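Local coordinates for outer membrane protein Omp121 (Bacteroides thetaiotaomicron, PDB 5FQ8) that probably takes up a substrate across the outer membrane as a TonB-dependent receptor, a beta-barrel closed by an internal plug domain, at residues I133-L144 / G160-S168. Numbering follows the deposited sequence.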
ATOM      1  N   ILE B 133     -11.576  10.245 -28.291  1.00 25.81           N
ATOM      2  CA  ILE B 133     -11.985  10.183 -29.677  1.00 26.27           C
ATOM      3  C   ILE B 133     -11.024  11.010 -30.506  1.00 26.38           C
ATOM      4  O   ILE B 133     -10.492  12.023 -30.042  1.00 26.14           O
ATOM      5  CB  ILE B 133     -13.443  10.649 -29.811  1.00 26.44           C
ATOM      6  CG1 ILE B 133     -13.906  10.561 -31.245  1.00 26.96           C
ATOM      7  CG2 ILE B 133     -13.594  12.049 -29.374  1.00 45.63           C
ATOM      8  CD1 ILE B 133     -15.366  10.673 -31.350  1.00 27.51           C
ATOM      9  N   ASN B 134     -10.726  10.522 -31.704  1.00 26.77           N
ATOM     10  CA  ASN B 134      -9.827  11.206 -32.616  1.00 46.40           C
ATOM     11  C   ASN B 134     -10.642  12.134 -33.502  1.00 27.29           C
ATOM     12  O   ASN B 134     -11.464  11.651 -34.291  1.00 27.66           O
ATOM     13  CB  ASN B 134      -9.074  10.197 -33.459  1.00 35.26           C
ATOM     14  CG  ASN B 134      -8.367  10.824 -34.642  1.00 38.38           C
ATOM     15  OD1 ASN B 134      -8.109  12.025 -34.689  1.00 41.33           O
ATOM     16  ND2 ASN B 134      -8.023   9.992 -35.598  1.00 28.03           N
ATOM     17  N   PRO B 135     -10.434  13.444 -33.434  1.00 27.19           N
ATOM     18  CA  PRO B 135     -11.265  14.357 -34.228  1.00 41.96           C
ATOM     19  C   PRO B 135     -11.230  14.091 -35.714  1.00 28.08           C
ATOM     20  O   PRO B 135     -12.256  14.275 -36.379  1.00 28.43           O
ATOM     21  CB  PRO B 135     -10.680  15.731 -33.891  1.00 33.65           C
ATOM     22  CG  PRO B 135      -9.316  15.456 -33.371  1.00 29.06           C
ATOM     23  CD  PRO B 135      -9.378  14.151 -32.700  1.00 26.85           C
ATOM     24  N   ASP B 136     -10.103  13.624 -36.252  1.00 28.21           N
ATOM     25  CA  ASP B 136     -10.034  13.335 -37.680  1.00 28.78           C
ATOM     26  C   ASP B 136     -11.051  12.291 -38.120  1.00 29.08           C
ATOM     27  O   ASP B 136     -11.322  12.183 -39.315  1.00 48.18           O
ATOM     28  CB  ASP B 136      -8.632  12.871 -38.061  1.00 28.86           C
ATOM     29  CG  ASP B 136      -7.653  14.006 -38.154  1.00 28.82           C
ATOM     30  OD1 ASP B 136      -8.078  15.148 -38.404  1.00 28.92           O
ATOM     31  OD2 ASP B 136      -6.446  13.753 -37.984  1.00 28.73           O
ATOM     32  N   ASP B 137     -11.628  11.528 -37.199  1.00 28.80           N
ATOM     33  CA  ASP B 137     -12.616  10.519 -37.550  1.00 29.10           C
ATOM     34  C   ASP B 137     -14.031  11.052 -37.556  1.00 29.23           C
ATOM     35  O   ASP B 137     -14.950  10.300 -37.884  1.00 29.54           O
ATOM     36  CB  ASP B 137     -12.574   9.353 -36.564  1.00 28.79           C
ATOM     37  CG  ASP B 137     -11.457   8.397 -36.836  1.00 32.25           C
ATOM     38  OD1 ASP B 137     -11.043   8.278 -38.005  1.00 34.40           O
ATOM     39  OD2 ASP B 137     -11.005   7.752 -35.868  1.00 33.56           O
ATOM     40  N   VAL B 138     -14.244  12.302 -37.168  1.00 32.57           N
ATOM     41  CA  VAL B 138     -15.607  12.782 -36.986  1.00 32.75           C
ATOM     42  C   VAL B 138     -16.150  13.278 -38.315  1.00 29.75           C
ATOM     43  O   VAL B 138     -15.531  14.111 -38.982  1.00 29.91           O
ATOM     44  CB  VAL B 138     -15.672  13.879 -35.923  1.00 29.88           C
ATOM     45  CG1 VAL B 138     -17.107  14.263 -35.690  1.00 28.85           C
ATOM     46  CG2 VAL B 138     -15.047  13.375 -34.659  1.00 35.80           C
ATOM     47  N   ALA B 139     -17.301  12.752 -38.709  1.00 30.12           N
ATOM     48  CA  ALA B 139     -17.995  13.322 -39.848  1.00 30.71           C
ATOM     49  C   ALA B 139     -18.915  14.437 -39.395  1.00 30.67           C
ATOM     50  O   ALA B 139     -18.808  15.577 -39.851  1.00 30.84           O
ATOM     51  CB  ALA B 139     -18.778  12.241 -40.583  1.00 31.22           C
ATOM     52  N   ASN B 140     -19.791  14.135 -38.455  1.00 33.97           N
ATOM     53  CA  ASN B 140     -20.799  15.079 -38.013  1.00 30.50           C
ATOM     54  C   ASN B 140     -20.949  15.000 -36.502  1.00 29.94           C
ATOM     55  O   ASN B 140     -20.917  13.917 -35.918  1.00 29.73           O
ATOM     56  CB  ASN B 140     -22.121  14.787 -38.712  1.00 31.11           C
ATOM     57  CG  ASN B 140     -23.272  15.480 -38.073  1.00 31.15           C
ATOM     58  OD1 ASN B 140     -23.473  16.660 -38.286  1.00 33.85           O
ATOM     59  ND2 ASN B 140     -24.048  14.753 -37.289  1.00 32.92           N
ATOM     60  N   MET B 141     -21.091  16.152 -35.871  1.00 29.74           N
ATOM     61  CA  MET B 141     -21.445  16.230 -34.466  1.00 29.31           C
ATOM     62  C   MET B 141     -22.717  17.035 -34.331  1.00 29.60           C
ATOM     63  O   MET B 141     -22.795  18.152 -34.834  1.00 29.83           O
ATOM     64  CB  MET B 141     -20.344  16.878 -33.640  1.00 30.02           C
ATOM     65  CG  MET B 141     -20.817  17.330 -32.282  1.00 28.43           C
ATOM     66  SD  MET B 141     -19.476  18.063 -31.407  1.00 27.86           S
ATOM     67  CE  MET B 141     -18.258  16.813 -31.640  1.00 27.65           C
ATOM     68  N   THR B 142     -23.689  16.488 -33.628  1.00 29.60           N
ATOM     69  CA  THR B 142     -24.954  17.162 -33.397  1.00 29.90           C
ATOM     70  C   THR B 142     -25.270  17.155 -31.912  1.00 36.95           C
ATOM     71  O   THR B 142     -25.331  16.091 -31.289  1.00 31.47           O
ATOM     72  CB  THR B 142     -26.058  16.491 -34.190  1.00 30.50           C
ATOM     73  OG1 THR B 142     -25.894  16.822 -35.562  1.00 30.95           O
ATOM     74  CG2 THR B 142     -27.411  16.952 -33.726  1.00 30.78           C
ATOM     75  N   ILE B 143     -25.471  18.345 -31.357  1.00 34.63           N
ATOM     76  CA  ILE B 143     -25.665  18.563 -29.930  1.00 29.06           C
ATOM     77  C   ILE B 143     -27.143  18.796 -29.690  1.00 39.03           C
ATOM     78  O   ILE B 143     -27.696  19.796 -30.150  1.00 45.26           O
ATOM     79  CB  ILE B 143     -24.832  19.749 -29.439  1.00 28.73           C
ATOM     80  CG1 ILE B 143     -23.362  19.391 -29.495  1.00 28.30           C
ATOM     81  CG2 ILE B 143     -25.224  20.128 -28.061  1.00 28.48           C
ATOM     82  CD1 ILE B 143     -22.488  20.429 -28.959  1.00 27.97           C
ATOM     83  N   LEU B 144     -27.795  17.885 -28.988  1.00 34.25           N
ATOM     84  CA  LEU B 144     -29.188  18.073 -28.607  1.00 29.85           C
ATOM     85  C   LEU B 144     -29.214  18.800 -27.270  1.00 40.19           C
ATOM     86  O   LEU B 144     -28.760  18.263 -26.256  1.00 29.08           O
ATOM     87  CB  LEU B 144     -29.909  16.732 -28.518  1.00 30.04           C
ATOM     88  CG  LEU B 144     -29.761  15.871 -29.760  1.00 30.32           C
ATOM     89  CD1 LEU B 144     -30.457  14.561 -29.566  1.00 30.51           C
ATOM     90  CD2 LEU B 144     -30.360  16.602 -30.913  1.00 30.91           C
ATOM     91  N   GLY B 160     -28.282  17.038 -21.739  1.00 27.87           N
ATOM     92  CA  GLY B 160     -27.948  17.228 -23.129  1.00 28.04           C
ATOM     93  C   GLY B 160     -27.270  16.008 -23.717  1.00 27.90           C
ATOM     94  O   GLY B 160     -26.797  15.107 -23.018  1.00 27.58           O
ATOM     95  N   VAL B 161     -27.220  15.984 -25.041  1.00 28.18           N
ATOM     96  CA  VAL B 161     -26.615  14.882 -25.772  1.00 28.15           C
ATOM     97  C   VAL B 161     -25.658  15.435 -26.810  1.00 28.11           C
ATOM     98  O   VAL B 161     -25.979  16.403 -27.501  1.00 28.41           O
ATOM     99  CB  VAL B 161     -27.681  14.002 -26.451  1.00 28.67           C
ATOM    100  CG1 VAL B 161     -27.005  12.937 -27.243  1.00 28.67           C
ATOM    101  CG2 VAL B 161     -28.591  13.388 -25.427  1.00 28.74           C
ATOM    102  N   VAL B 162     -24.491  14.830 -26.919  1.00 27.78           N
ATOM    103  CA  VAL B 162     -23.536  15.156 -27.968  1.00 27.79           C
ATOM    104  C   VAL B 162     -23.457  13.953 -28.892  1.00 44.31           C
ATOM    105  O   VAL B 162     -22.719  13.001 -28.626  1.00 31.41           O
ATOM    106  CB  VAL B 162     -22.155  15.505 -27.415  1.00 27.28           C
ATOM    107  CG1 VAL B 162     -21.208  15.631 -28.553  1.00 27.35           C
ATOM    108  CG2 VAL B 162     -22.208  16.779 -26.634  1.00 27.10           C
ATOM    109  N   MET B 163     -24.215  13.985 -29.977  1.00 28.57           N
ATOM    110  CA  MET B 163     -24.225  12.896 -30.936  1.00 28.89           C
ATOM    111  C   MET B 163     -23.089  13.089 -31.922  1.00 28.88           C
ATOM    112  O   MET B 163     -23.098  14.038 -32.705  1.00 54.24           O
ATOM    113  CB  MET B 163     -25.556  12.842 -31.670  1.00 29.51           C
ATOM    114  CG  MET B 163     -26.639  12.134 -30.930  1.00 49.50           C
ATOM    115  SD  MET B 163     -28.204  12.474 -31.696  1.00 56.36           S
ATOM    116  CE  MET B 163     -27.769  12.329 -33.425  1.00 68.97           C
ATOM    117  N   ILE B 164     -22.143  12.200 -31.900  1.00 28.66           N
ATOM    118  CA  ILE B 164     -21.055  12.211 -32.867  1.00 28.71           C
ATOM    119  C   ILE B 164     -21.312  11.138 -33.918  1.00 29.19           C
ATOM    120  O   ILE B 164     -21.932  10.112 -33.635  1.00 29.30           O
ATOM    121  CB  ILE B 164     -19.705  12.024 -32.152  1.00 28.18           C
ATOM    122  CG1 ILE B 164     -19.397  13.265 -31.329  1.00 27.80           C
ATOM    123  CG2 ILE B 164     -18.580  11.779 -33.127  1.00 28.28           C
ATOM    124  CD1 ILE B 164     -18.031  13.233 -30.721  1.00 32.25           C
ATOM    125  N   THR B 165     -20.912  11.408 -35.162  1.00 29.53           N
ATOM    126  CA  THR B 165     -21.026  10.432 -36.240  1.00 30.01           C
ATOM    127  C   THR B 165     -19.700  10.345 -36.971  1.00 30.01           C
ATOM    128  O   THR B 165     -19.182  11.355 -37.449  1.00 30.98           O
ATOM    129  CB  THR B 165     -22.147  10.784 -37.215  1.00 30.64           C
ATOM    130  OG1 THR B 165     -23.397  10.814 -36.527  1.00 30.69           O
ATOM    131  CG2 THR B 165     -22.233   9.748 -38.282  1.00 31.16           C
ATOM    132  N   THR B 166     -19.157   9.145 -37.055  1.00 30.02           N
ATOM    133  CA  THR B 166     -17.818   8.930 -37.573  1.00 29.98           C
ATOM    134  C   THR B 166     -17.846   8.648 -39.073  1.00 30.63           C
ATOM    135  O   THR B 166     -18.868   8.267 -39.642  1.00 41.75           O
ATOM    136  CB  THR B 166     -17.175   7.780 -36.810  1.00 30.18           C
ATOM    137  OG1 THR B 166     -18.112   6.706 -36.708  1.00 29.91           O
ATOM    138  CG2 THR B 166     -16.832   8.216 -35.416  1.00 29.03           C
ATOM    139  N   LYS B 167     -16.699   8.844 -39.719  1.00 30.69           N
ATOM    140  CA  LYS B 167     -16.626   8.719 -41.172  1.00 31.33           C
ATOM    141  C   LYS B 167     -16.736   7.265 -41.611  1.00 31.69           C
ATOM    142  O   LYS B 167     -16.307   6.353 -40.909  1.00 31.41           O
ATOM    143  CB  LYS B 167     -15.318   9.310 -41.690  1.00 31.31           C
ATOM    144  CG  LYS B 167     -15.205  10.812 -41.559  1.00 31.12           C
ATOM    145  CD  LYS B 167     -13.775  11.266 -41.705  1.00 30.97           C
ATOM    146  CE  LYS B 167     -13.659  12.770 -41.746  1.00 30.90           C
ATOM    147  NZ  LYS B 167     -12.260  13.230 -41.939  1.00 30.81           N
ATOM    148  N   SER B 168     -17.316   7.056 -42.793  1.00 32.36           N
ATOM    149  CA  SER B 168     -17.460   5.713 -43.343  1.00 32.80           C
ATOM    150  C   SER B 168     -16.681   5.558 -44.637  1.00 33.32           C
ATOM    151  O   SER B 168     -15.490   5.845 -44.680  1.00 33.13           O
ATOM    152  CB  SER B 168     -18.924   5.381 -43.576  1.00 33.22           C
ATOM    153  OG  SER B 168     -19.687   5.657 -42.423  1.00 39.59           O
TER
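Ile164 and Ile133 meet tip to tip, CD1 to CD1 at 3.7 Å, on the buried face of a two-stranded pairing. Ile164 CG2 lies against Val138 CG1, and Met141 runs alongside the isoleucine. A bend at chi3 (-49°) turns the Met141 methyl back, so that CE sits 3.7 Å from Ile164 CD1. Farther along this face Val162 CG1 touches Met141 CG and Val162 CG2 packs beside Ile143 CG1, while Ile52 of helix 49-54 and Val60 pack on Met141, and Met61 on Val162.

On the other face Val161 is buried, but Asn140, Thr142, Leu144, Met163 and Thr165 are partly exposed. Leu144 CD1 still reaches Met163 SD at 3.7 Å; the polar pair is looser, for Asn140 ND2 stays 4.1 Å from Thr165 OG1 and bonds along its own strand to Thr142 OG1.

Antiparallel backbone bonds join strand 161-166 to strand 138-144, which a classic beta bulge interrupts where Ala139 N (2.7 Å) and Asn140 N both donate to Thr165 O. Beyond it, Lys167 N bonds to Asp137 O, and the lysine chain, stretched out to its end, carries NZ to Asp136 O at 3.0 Å. A methionine in place of Lys167 would probably leave that carbonyl without its ammonium partner and the 135-137 turn less firmly tied to the strand end. Asp136 forms a salt bridge with Arg56 of the plug, and Asp137 one with Arg298 of barrel strand 289-303.

The pair forms the middle of a four-stranded plug sheet, between strands 44-48 and 101-103. Its chemistry implies a division of labour: backbone bonds fix the register, apolar packing fills the buried face, and the charged groups gather at the end that touches barrel strands 268-280 and 289-303.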